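Local coordinates for type II restriction enzyme ngomi (Neisseria gonorrhoeae, PDB 1FIU), which cuts double-stranded DNA as a homotetrameric, magnesium-dependent type II restriction endonuclease, recognising 5'-GCCGGC-3' and cleaving after the first G, at the interface of chains A and B and the interface of chains A and C. Sequence-based numbering; all coordinates share one arbitrary frame. Chains: chain A/B/C, Type II restriction enzyme ngomi.

Contact 1: the interface of chains A and B. Residues chain A 88, 181, 212-213, 215, 285-286; chain B 88, 92, 145, 181, 212-215, 285-286.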
# COMPACT_ATOMS: atom_id res chain seq x y z
N ARG A 88 -18.12 16.41 -20.07
CA ARG A 88 -17.14 15.32 -20.13
C ARG A 88 -17.31 14.57 -21.45
O ARG A 88 -17.82 13.45 -21.52
CB ARG A 88 -17.31 14.36 -18.94
CG ARG A 88 -16.07 13.47 -18.66
CD ARG A 88 -14.83 14.28 -18.22
NE ARG A 88 -13.84 13.45 -17.53
CZ ARG A 88 -12.90 12.70 -18.11
NH1 ARG A 88 -12.78 12.68 -19.44
NH2 ARG A 88 -12.08 11.96 -17.36
N HIS A 181 -12.16 4.00 -17.77
CA HIS A 181 -12.56 5.23 -17.10
C HIS A 181 -13.02 4.95 -15.67
O HIS A 181 -12.71 5.72 -14.75
CB HIS A 181 -13.72 5.89 -17.86
CG HIS A 181 -14.11 7.22 -17.32
ND1 HIS A 181 -15.35 7.48 -16.76
CD2 HIS A 181 -13.40 8.37 -17.23
CE1 HIS A 181 -15.38 8.74 -16.36
NE2 HIS A 181 -14.22 9.30 -16.64
N ARG A 212 -3.49 7.25 -15.43
CA ARG A 212 -4.36 7.72 -14.34
C ARG A 212 -5.28 6.60 -13.84
O ARG A 212 -5.84 5.84 -14.61
CB ARG A 212 -5.22 8.92 -14.75
CG ARG A 212 -5.92 9.60 -13.52
CD ARG A 212 -6.85 10.78 -13.87
NE ARG A 212 -7.48 11.32 -12.66
CZ ARG A 212 -8.35 12.33 -12.62
NH1 ARG A 212 -8.73 12.96 -13.72
NH2 ARG A 212 -8.85 12.73 -11.44
N LEU A 213 -5.43 6.52 -12.53
CA LEU A 213 -6.30 5.52 -11.93
C LEU A 213 -7.73 5.78 -12.34
O LEU A 213 -8.17 6.93 -12.39
CB LEU A 213 -6.24 5.67 -10.41
CG LEU A 213 -6.94 4.57 -9.59
CD1 LEU A 213 -6.18 3.26 -9.74
CD2 LEU A 213 -6.93 4.97 -8.11
N HIS A 215 -11.90 5.73 -12.02
CA HIS A 215 -12.80 5.95 -10.88
C HIS A 215 -12.96 4.52 -10.28
O HIS A 215 -13.02 3.53 -11.01
CB HIS A 215 -14.18 6.40 -11.37
CG HIS A 215 -14.23 7.83 -11.77
ND1 HIS A 215 -14.02 8.28 -13.06
CD2 HIS A 215 -14.50 8.94 -11.03
CE1 HIS A 215 -14.16 9.59 -13.10
NE2 HIS A 215 -14.44 10.01 -11.88
N ALA A 285 -17.99 12.51 -14.19
CA ALA A 285 -17.63 13.56 -15.14
C ALA A 285 -16.51 14.50 -14.66
O ALA A 285 -16.18 15.46 -15.35
CB ALA A 285 -18.87 14.39 -15.49
N VAL A 286 -15.91 14.23 -13.49
CA VAL A 286 -14.88 15.15 -12.99
C VAL A 286 -13.63 15.22 -13.89
O VAL A 286 -12.98 16.31 -13.97
CB VAL A 286 -14.42 14.78 -11.56
CG1 VAL A 286 -15.60 14.86 -10.57
CG2 VAL A 286 -13.81 13.41 -11.56
OXT VAL A 286 -13.30 14.16 -14.48
N ARG B 88 -11.50 18.18 -23.04
CA ARG B 88 -11.60 18.11 -21.56
C ARG B 88 -11.97 19.51 -21.08
O ARG B 88 -11.12 20.29 -20.61
CB ARG B 88 -10.24 17.68 -20.97
CG ARG B 88 -10.28 17.21 -19.52
CD ARG B 88 -11.03 15.87 -19.43
NE ARG B 88 -10.71 15.13 -18.21
CZ ARG B 88 -11.24 15.37 -17.01
NH1 ARG B 88 -12.15 16.34 -16.86
NH2 ARG B 88 -10.84 14.67 -15.95
N TRP B 92 -10.13 25.48 -15.64
CA TRP B 92 -8.87 24.94 -15.14
C TRP B 92 -7.86 25.97 -14.66
O TRP B 92 -7.77 27.07 -15.21
CB TRP B 92 -8.21 24.09 -16.25
CG TRP B 92 -9.11 23.02 -16.82
CD1 TRP B 92 -9.80 23.05 -18.00
CD2 TRP B 92 -9.38 21.75 -16.23
NE1 TRP B 92 -10.48 21.87 -18.19
CE2 TRP B 92 -10.24 21.05 -17.12
CE3 TRP B 92 -8.97 21.12 -15.05
CZ2 TRP B 92 -10.71 19.75 -16.85
CZ3 TRP B 92 -9.42 19.82 -14.79
CH2 TRP B 92 -10.29 19.14 -15.69
N ARG B 145 -9.59 22.11 -10.93
CA ARG B 145 -10.81 22.39 -11.71
C ARG B 145 -11.82 23.10 -10.81
O ARG B 145 -12.15 22.61 -9.73
CB ARG B 145 -11.46 21.10 -12.21
CG ARG B 145 -12.61 21.33 -13.19
CD ARG B 145 -13.32 20.04 -13.58
NE ARG B 145 -14.35 20.33 -14.57
CZ ARG B 145 -14.98 19.42 -15.30
NH1 ARG B 145 -14.69 18.14 -15.16
NH2 ARG B 145 -15.94 19.79 -16.15
N HIS B 181 -6.96 18.16 -9.92
CA HIS B 181 -6.90 17.37 -11.16
C HIS B 181 -5.57 16.61 -11.32
O HIS B 181 -5.55 15.44 -11.74
CB HIS B 181 -7.11 18.32 -12.35
CG HIS B 181 -7.12 17.61 -13.69
ND1 HIS B 181 -8.09 16.70 -14.03
CD2 HIS B 181 -6.27 17.69 -14.74
CE1 HIS B 181 -7.84 16.25 -15.25
NE2 HIS B 181 -6.75 16.84 -15.71
N ARG B 212 -12.01 10.61 -7.03
CA ARG B 212 -11.04 10.06 -7.99
C ARG B 212 -9.62 10.57 -7.72
O ARG B 212 -9.41 11.75 -7.43
CB ARG B 212 -11.43 10.37 -9.44
CG ARG B 212 -10.57 9.59 -10.49
CD ARG B 212 -10.94 9.84 -11.94
NE ARG B 212 -10.10 8.99 -12.79
CZ ARG B 212 -10.08 8.99 -14.12
NH1 ARG B 212 -10.88 9.80 -14.82
NH2 ARG B 212 -9.25 8.17 -14.76
N LEU B 213 -8.66 9.66 -7.82
CA LEU B 213 -7.26 10.01 -7.63
C LEU B 213 -6.83 11.00 -8.71
O LEU B 213 -7.19 10.84 -9.87
CB LEU B 213 -6.39 8.75 -7.75
CG LEU B 213 -4.90 8.95 -7.42
CD1 LEU B 213 -4.74 9.18 -5.91
CD2 LEU B 213 -4.11 7.68 -7.84
N PRO B 214 -6.09 12.06 -8.33
CA PRO B 214 -5.66 13.00 -9.38
C PRO B 214 -4.61 12.29 -10.25
O PRO B 214 -4.12 11.20 -9.92
CB PRO B 214 -4.94 14.11 -8.60
CG PRO B 214 -5.63 14.06 -7.23
CD PRO B 214 -5.78 12.57 -6.99
N HIS B 215 -4.27 12.94 -11.36
CA HIS B 215 -3.15 12.47 -12.18
C HIS B 215 -1.94 12.64 -11.24
O HIS B 215 -1.86 13.63 -10.50
CB HIS B 215 -2.96 13.42 -13.35
CG HIS B 215 -3.91 13.18 -14.47
ND1 HIS B 215 -5.11 13.86 -14.62
CD2 HIS B 215 -3.84 12.31 -15.50
CE1 HIS B 215 -5.72 13.41 -15.70
NE2 HIS B 215 -4.98 12.47 -16.25
N ALA B 285 -5.80 15.07 -20.32
CA ALA B 285 -7.15 15.21 -20.87
C ALA B 285 -7.96 13.92 -20.92
O ALA B 285 -9.08 13.91 -21.42
CB ALA B 285 -7.07 15.84 -22.30
N VAL B 286 -7.43 12.82 -20.39
CA VAL B 286 -8.16 11.55 -20.45
C VAL B 286 -9.45 11.61 -19.63
O VAL B 286 -10.43 10.95 -20.02
CB VAL B 286 -7.31 10.37 -19.94
CG1 VAL B 286 -6.06 10.18 -20.83
CG2 VAL B 286 -6.91 10.62 -18.51
OXT VAL B 286 -9.47 12.32 -18.59
O HOH W 1 -3.87 8.52 -10.97
O HOH W 2 -10.41 15.65 -12.90

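Contact 2: the interface of chains A and C. Residues chain A 134, 194, 196-197, 199-200; chain C 193-194, 196-197, 199-200.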
# COMPACT_ATOMS: atom_id res chain seq x y z
N ASP A 134 -4.81 -12.66 -8.71
CA ASP A 134 -5.85 -11.70 -8.37
C ASP A 134 -5.70 -10.51 -9.31
O ASP A 134 -6.69 -9.83 -9.61
CB ASP A 134 -5.72 -11.25 -6.91
CG ASP A 134 -6.75 -11.93 -6.00
OD1 ASP A 134 -6.98 -13.15 -6.17
OD2 ASP A 134 -7.31 -11.24 -5.11
N ARG A 194 -17.62 -10.48 3.26
CA ARG A 194 -17.58 -10.55 1.81
C ARG A 194 -17.49 -9.18 1.12
O ARG A 194 -17.13 -9.11 -0.05
CB ARG A 194 -18.80 -11.33 1.27
CG ARG A 194 -20.19 -10.83 1.69
CD ARG A 194 -21.29 -11.77 1.02
NE ARG A 194 -22.66 -11.55 1.50
CZ ARG A 194 -23.45 -10.54 1.13
NH1 ARG A 194 -23.02 -9.63 0.24
NH2 ARG A 194 -24.67 -10.42 1.66
N GLN A 196 -15.33 -6.96 1.64
CA GLN A 196 -13.93 -6.53 1.53
C GLN A 196 -13.28 -6.83 0.19
O GLN A 196 -12.18 -6.32 -0.08
CB GLN A 196 -13.09 -7.15 2.67
CG GLN A 196 -13.65 -6.82 4.07
CD GLN A 196 -13.98 -5.34 4.28
OE1 GLN A 196 -13.19 -4.46 3.95
NE2 GLN A 196 -15.15 -5.07 4.84
N ASN A 197 -13.92 -7.64 -0.64
CA ASN A 197 -13.32 -7.88 -1.95
C ASN A 197 -13.33 -6.58 -2.79
O ASN A 197 -12.54 -6.47 -3.73
CB ASN A 197 -13.97 -9.05 -2.72
CG ASN A 197 -15.45 -8.82 -3.11
OD1 ASN A 197 -16.09 -7.82 -2.54
ND2 ASN A 197 -16.00 -9.60 -3.94
N ARG A 199 -12.33 -3.78 -1.62
CA ARG A 199 -11.07 -3.17 -1.25
C ARG A 199 -9.88 -3.85 -1.93
O ARG A 199 -8.95 -3.16 -2.38
CB ARG A 199 -10.85 -3.19 0.28
CG ARG A 199 -11.81 -2.30 1.07
CD ARG A 199 -11.44 -2.25 2.57
NE ARG A 199 -12.52 -1.74 3.42
CZ ARG A 199 -12.73 -0.48 3.75
NH1 ARG A 199 -11.93 0.49 3.30
NH2 ARG A 199 -13.73 -0.17 4.57
N SER A 200 -9.88 -5.18 -2.00
CA SER A 200 -8.75 -5.84 -2.62
C SER A 200 -8.73 -5.58 -4.12
O SER A 200 -7.65 -5.39 -4.71
CB SER A 200 -8.76 -7.34 -2.30
OG SER A 200 -9.97 -7.93 -2.72
N ASP C 193 -14.74 -14.47 -2.93
CA ASP C 193 -15.13 -13.15 -2.48
C ASP C 193 -14.87 -12.95 -0.98
O ASP C 193 -14.22 -11.96 -0.57
CB ASP C 193 -16.60 -12.86 -2.80
CG ASP C 193 -17.58 -13.89 -2.19
OD1 ASP C 193 -18.69 -13.48 -1.80
OD2 ASP C 193 -17.23 -15.08 -2.12
N ARG C 194 -15.34 -13.89 -0.16
CA ARG C 194 -15.16 -13.75 1.28
C ARG C 194 -13.75 -14.06 1.79
O ARG C 194 -13.43 -13.82 2.94
CB ARG C 194 -16.21 -14.57 2.05
CG ARG C 194 -16.31 -16.03 1.68
CD ARG C 194 -17.45 -16.71 2.49
NE ARG C 194 -17.67 -18.11 2.13
CZ ARG C 194 -16.91 -19.13 2.51
NH1 ARG C 194 -15.83 -18.94 3.29
NH2 ARG C 194 -17.23 -20.36 2.10
N GLN C 196 -11.22 -12.51 0.81
CA GLN C 196 -10.46 -11.25 0.79
C GLN C 196 -10.38 -10.44 2.08
O GLN C 196 -9.56 -9.52 2.17
CB GLN C 196 -10.95 -10.38 -0.37
CG GLN C 196 -11.00 -11.09 -1.74
CD GLN C 196 -9.70 -11.81 -2.07
OE1 GLN C 196 -8.60 -11.27 -1.87
NE2 GLN C 196 -9.83 -13.02 -2.62
N ASN C 197 -11.23 -10.74 3.05
CA ASN C 197 -11.13 -9.98 4.30
C ASN C 197 -9.80 -10.27 5.02
O ASN C 197 -9.37 -9.48 5.86
CB ASN C 197 -12.36 -10.23 5.20
CG ASN C 197 -12.46 -11.68 5.70
OD1 ASN C 197 -11.85 -12.61 5.16
ND2 ASN C 197 -13.29 -11.87 6.71
N ARG C 199 -6.99 -10.21 3.49
CA ARG C 199 -6.07 -9.22 2.94
C ARG C 199 -6.30 -7.84 3.55
O ARG C 199 -5.33 -7.14 3.88
CB ARG C 199 -6.18 -9.13 1.41
CG ARG C 199 -5.81 -10.40 0.67
CD ARG C 199 -5.82 -10.14 -0.85
NE ARG C 199 -5.82 -11.39 -1.63
CZ ARG C 199 -4.73 -12.04 -2.02
NH1 ARG C 199 -3.52 -11.57 -1.72
NH2 ARG C 199 -4.86 -13.15 -2.72
N SER C 200 -7.56 -7.44 3.70
CA SER C 200 -7.83 -6.12 4.26
C SER C 200 -7.38 -6.08 5.73
O SER C 200 -6.86 -5.05 6.20
CB SER C 200 -9.33 -5.75 4.13
OG SER C 200 -10.17 -6.72 4.73
O HOH W 3 -9.58 -6.93 0.95

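Contact 1: the interface of chains A and B
Arginines from both subunits interleave about a two-fold axis in this homotypic interface of the NgoMIV tetramer, and their direct bonds across the interface go to backbone carbonyls and the C-terminal carboxylates. A:Arg212, extended from CG to NE with CG anti to the backbone N (chi1 -168°), grips the carbonyl of B:Leu213 side-on. Its NE lies 2.8 Å from B:Leu213 O, in the carbonyl plane, while NH2, 3.0 Å from the same O, comes from above that plane; B:Arg212 does the same to A:Leu213. The C-terminal carboxylates take the second set of bonds. A:Arg88, bent at chi2 (65°), sends NH1 to B:Val286 O at 3.0 Å and NE to its own A:Val286 OXT at 3.2 Å, so each arginine joins both termini. B:Arg145 NH1 reaches A:Val286 O at 2.8 Å and also bonds A:Ala285 O. Water 2 links A:Arg212 NH1, A:Val286 O, B:Arg88 NH2 and B:His181 ND1.

Stacking complements these bonds. The A:Arg88 and B:Arg88 guanidiniums lie face to face, planes 10° apart and CZ to CZ 3.3 Å; the nearby carboxylates probably offset their like charge. A:Arg212 CD sits over the face of the B:His215 ring, 3.4 Å from its centroid. A:Leu213 and B:Leu213 cross at about a right angle.

In the fold, A:Arg212 and A:Leu213, like their twins, occupy the loop between helix 197-208 and strand 215-220, beside strand 179-187 and the C-terminal tail.

Contact 2: the interface of chains A and C
In this NgoMIV-family restriction endonuclease, the start of helix 197-208 and the 3-10 turn 194-196 before it meet their two-fold mates in chain C. The patch is mainly van der Waals packing, with no direct hydrogen bond from one subunit to the other among the residues here. A:Gln196 and C:Asn197 cross at about a right angle, A:Gln196 CB lying 3.8 Å from C:Asn197 CA. The aliphatic part of C:Gln196 likewise packs on the partner helix, its CG 3.7 Å from A:Asn197 CB and 3.5 Å from A:Ser200 OG. Near the axis the backbones approach closely, with A:Arg194 CA 4.0 Å from C:Arg194 CA. A:Asn197 lies alongside C:Asp193, the two pointing the same way, and its ND2 rests against CB of the aspartate.

Hydrogen bonds within each subunit hold the packing groups in place. C:Gln196, bent at chi2 (-50°), folds back so that its OE1 accepts from C:Arg199 NE at 2.8 Å, in both the carbonyl and guanidinium planes. A:Ser200 OG, in the crowded position between backbone N and carbonyl carbon (chi1 57°), bonds A:Asn197 O at 3.1 Å, one helical turn back, which turns the hydroxyl towards its own backbone.

Across the boundary, water 3 bridges A:Gln196 O and C:Gln196 O, 2.9 Å from each. A long salt bridge joins C:Arg199 NE to OD2 of the poorly ordered A:Asp134, tip to tip.

Chain A takes part in both contacts, whose C-alpha centres are about 26 Å apart, and no residue given for chain A serves in both. They are nevertheless close in sequence: helix 197-208 begins within contact 2 and leads directly towards the loop and strand 215-220 of contact 1. Strand 179-187, whose A:His181 belongs to contact 1, also carries the magnesium-site residue A:Cys186 and precedes the 3-10 turn 194-196 of contact 2. Each contact has its own two-fold symmetry, which fits the homotetramer, in which chain A pairs with chains B and C through separate surfaces. The short segment between them may couple the two interfaces.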